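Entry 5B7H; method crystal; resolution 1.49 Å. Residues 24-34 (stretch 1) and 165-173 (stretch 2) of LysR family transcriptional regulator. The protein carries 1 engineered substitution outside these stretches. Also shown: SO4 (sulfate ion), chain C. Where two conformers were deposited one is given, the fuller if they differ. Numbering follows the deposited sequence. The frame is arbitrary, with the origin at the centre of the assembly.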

# COMPACT_ATOMS: atom_id res chain seq x y z
N PRO A 24 -6.15 -1.75 4.79
CA PRO A 24 -5.20 -1.64 3.68
C PRO A 24 -5.71 -2.08 2.32
O PRO A 24 -5.17 -1.60 1.32
N THR A 25 -6.68 -3.01 2.21
CA THR A 25 -7.17 -3.42 0.88
C THR A 25 -8.33 -2.58 0.39
O THR A 25 -8.96 -2.92 -0.63
N ILE A 26 -8.68 -1.50 1.11
CA ILE A 26 -9.65 -0.51 0.63
C ILE A 26 -8.99 0.85 0.47
O ILE A 26 -9.18 1.52 -0.55
N ALA A 27 -8.18 1.25 1.46
CA ALA A 27 -7.70 2.64 1.55
C ALA A 27 -7.03 3.17 0.29
O ALA A 27 -7.36 4.29 -0.12
N PRO A 28 -6.11 2.44 -0.37
CA PRO A 28 -5.41 3.01 -1.53
C PRO A 28 -6.34 3.25 -2.70
O PRO A 28 -5.93 3.93 -3.63
N PHE A 29 -7.53 2.62 -2.72
CA PHE A 29 -8.38 2.63 -3.91
C PHE A 29 -9.55 3.58 -3.66
O PHE A 29 -9.56 4.71 -4.18
N LEU A 30 -10.47 3.21 -2.78
CA LEU A 30 -11.70 3.96 -2.61
C LEU A 30 -11.47 5.37 -2.07
O LEU A 30 -12.23 6.29 -2.42
N LEU A 31 -10.47 5.57 -1.20
CA LEU A 31 -10.33 6.89 -0.59
C LEU A 31 -9.88 7.95 -1.57
O LEU A 31 -10.20 9.13 -1.36
N CYS A 32 -9.19 7.57 -2.64
CA CYS A 32 -8.83 8.55 -3.66
C CYS A 32 -10.11 9.15 -4.23
O CYS A 32 -10.23 10.38 -4.36
N ASP A 33 -11.08 8.28 -4.54
CA ASP A 33 -12.34 8.73 -5.13
C ASP A 33 -13.14 9.55 -4.12
O ASP A 33 -13.74 10.58 -4.47
N LEU A 34 -13.14 9.09 -2.86
CA LEU A 34 -13.85 9.80 -1.81
C LEU A 34 -13.33 11.23 -1.66
O LEU A 34 -14.11 12.18 -1.57
N ILE A 165 -8.51 -10.96 -5.80
CA ILE A 165 -8.30 -9.50 -5.80
C ILE A 165 -9.64 -8.78 -5.80
O ILE A 165 -10.53 -9.14 -6.57
N PRO A 166 -9.82 -7.73 -5.01
CA PRO A 166 -11.07 -6.97 -5.08
C PRO A 166 -11.12 -6.08 -6.31
O PRO A 166 -10.11 -5.53 -6.78
N GLN A 167 -12.35 -5.94 -6.81
CA GLN A 167 -12.60 -5.16 -8.01
C GLN A 167 -12.10 -3.75 -7.87
O GLN A 167 -11.55 -3.19 -8.83
N MET A 168 -12.24 -3.14 -6.67
CA MET A 168 -11.79 -1.76 -6.59
C MET A 168 -10.30 -1.61 -6.85
O MET A 168 -9.84 -0.56 -7.31
N ALA A 169 -9.51 -2.64 -6.53
CA ALA A 169 -8.07 -2.56 -6.84
C ALA A 169 -7.83 -2.60 -8.34
O ALA A 169 -6.98 -1.84 -8.86
N ILE A 170 -8.55 -3.48 -9.04
CA ILE A 170 -8.44 -3.54 -10.50
C ILE A 170 -8.83 -2.21 -11.11
O ILE A 170 -8.14 -1.69 -12.02
N ASP A 171 -9.94 -1.64 -10.62
CA ASP A 171 -10.44 -0.38 -11.21
C ASP A 171 -9.49 0.79 -10.98
O ASP A 171 -9.55 1.78 -11.72
N HIS A 172 -8.57 0.66 -10.02
CA HIS A 172 -7.57 1.67 -9.66
C HIS A 172 -6.18 1.34 -10.18
O HIS A 172 -5.19 1.96 -9.74
N GLY A 173 -6.09 0.42 -11.10
CA GLY A 173 -4.85 0.19 -11.83
C GLY A 173 -3.83 -0.72 -11.18
O GLY A 173 -2.66 -0.70 -11.60

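The contact has a single cross-stretch hydrogen bond, to a histidine whose ring also has a carbonyl over one face. His172 NE2 donates to Asp33 OD1 at 2.7 Å with an N-H...acceptor angle of 149°, and the carboxylate oxygen lies at the ring edge, near its plane, where the N-H points. Phe29 O is also close to His172 NE2, at 3.3 Å, but it lies over one ring face and the angle is too poor for a hydrogen bond. Both side chains of the bonded pair leave the backbone toward the opposing stretch, Asp33 with chi1 m (-61°) and His172 with chi1 at -84° (m). The imidazole also packs on Phe29, with His172 CD2 3.8 Å from Phe29 CB.

Phe29 and Met168 are buried, and each CA-to-CB bond points toward the other stretch. The Phe29 ring (chi1 -44°, m; chi2 -60°) lies flat against Ala169: Ala169 CA is 3.8 Å from the ring centroid and only 9° off the ring normal, a CH-pi geometry, while Ala169 CB approaches Phe29 CZ to 3.7 Å over the same face. Met168, with chi1 p, chi2 t and chi3 p, brings its sulfur among apolar neighbours, SD lying 3.9 Å from Ile26 CG2, 4.1 Å from Phe29 CB and 4.2 Å from Leu30 CB. The CA-to-CB bonds of Ile26 (m, t) and Leu30 (t, p) point sideways, yet both side chains reach the Met168 sulfur. The axes of the two helices approach to 8.8 Å at an angle of 66°, and 412 Å² is buried between the stretches, both sides summed.

Thr25 (chi1 p) binds a sulfate ion, probably from the crystallisation liquor: Thr25 N and Thr25 OG1 donate to sulfate O3 at 2.9 and 2.6 Å, respectively.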

# COMPACT_ATOMS: atom_id res chain seq x y z
CB PRO A 24 -4.03 -2.53 4.13
CG PRO A 24 -4.12 -2.50 5.61
CD PRO A 24 -5.60 -2.52 5.91
CB THR A 25 -7.54 -4.91 0.85
OG1 THR A 25 -8.61 -5.20 1.77
CG2 THR A 25 -6.31 -5.77 1.19
CB ILE A 26 -10.88 -0.41 1.57
CG1 ILE A 26 -11.64 -1.74 1.65
CG2 ILE A 26 -11.79 0.73 1.09
CD1 ILE A 26 -12.79 -1.68 2.67
CB ALA A 27 -6.77 2.80 2.76
CB PRO A 28 -4.39 1.94 -1.91
CG PRO A 28 -4.28 1.05 -0.72
CD PRO A 28 -5.65 1.07 -0.06
CB PHE A 29 -8.80 1.19 -4.19
CG PHE A 29 -7.63 0.19 -4.06
CD1 PHE A 29 -6.49 0.31 -4.88
CD2 PHE A 29 -7.66 -0.80 -3.10
CE1 PHE A 29 -5.42 -0.57 -4.77
CE2 PHE A 29 -6.60 -1.69 -2.97
CZ PHE A 29 -5.47 -1.57 -3.80
CB LEU A 30 -12.60 3.18 -1.64
CG LEU A 30 -13.89 3.82 -1.15
CD1 LEU A 30 -14.87 3.99 -2.32
CD2 LEU A 30 -14.52 2.92 -0.05
CB LEU A 31 -9.38 6.84 0.62
CG LEU A 31 -9.90 5.97 1.77
CD1 LEU A 31 -8.84 6.05 2.91
CD2 LEU A 31 -11.27 6.41 2.28
CB CYS A 32 -8.07 7.85 -4.80
SG CYS A 32 -6.42 7.22 -4.36
CB ASP A 33 -13.20 7.52 -5.56
CG ASP A 33 -12.53 6.62 -6.60
OD1 ASP A 33 -12.75 5.38 -6.48
OD2 ASP A 33 -11.84 7.14 -7.51
CB LEU A 34 -13.80 8.99 -0.50
CG LEU A 34 -14.51 9.69 0.67
CD1 LEU A 34 -16.00 9.92 0.42
CD2 LEU A 34 -14.29 8.83 1.99
CB ILE A 165 -7.51 -9.05 -7.06
CG1 ILE A 165 -6.14 -9.73 -7.08
CG2 ILE A 165 -7.28 -7.55 -7.03
CD1 ILE A 165 -5.34 -9.44 -5.80
CB PRO A 166 -11.02 -6.12 -3.79
CG PRO A 166 -9.57 -5.92 -3.51
CD PRO A 166 -8.86 -7.18 -4.03
CB GLN A 167 -14.08 -5.17 -8.36
CG GLN A 167 -14.33 -4.56 -9.76
CD GLN A 167 -13.69 -5.38 -10.87
OE1 GLN A 167 -13.81 -6.61 -10.88
NE2 GLN A 167 -13.05 -4.71 -11.82
CB MET A 168 -12.21 -1.10 -5.27
CG MET A 168 -11.60 -1.78 -4.05
SD MET A 168 -11.90 -0.83 -2.50
CE MET A 168 -13.70 -0.97 -2.37
CB ALA A 169 -7.33 -3.69 -6.12
CB ILE A 170 -9.32 -4.68 -11.04
CG1 ILE A 170 -8.85 -6.00 -10.45
CG2 ILE A 170 -9.20 -4.70 -12.54
CD1 ILE A 170 -9.78 -7.16 -10.83
CB ASP A 171 -11.78 -0.07 -10.58
CG ASP A 171 -12.89 -1.04 -11.03
OD1 ASP A 171 -13.99 -1.02 -10.42
OD2 ASP A 171 -12.68 -1.83 -11.98
CB HIS A 172 -7.62 1.91 -8.15
CG HIS A 172 -8.68 2.89 -7.76
ND1 HIS A 172 -8.46 4.25 -7.77
CD2 HIS A 172 -9.98 2.71 -7.43
CE1 HIS A 172 -9.58 4.88 -7.46
NE2 HIS A 172 -10.52 3.97 -7.23
S SO4 C . -7.03 -6.13 4.86
O1 SO4 C . -7.89 -6.29 6.11
O2 SO4 C . -7.18 -7.40 4.10
O3 SO4 C . -7.50 -4.95 4.16
O4 SO4 C . -5.66 -5.94 5.28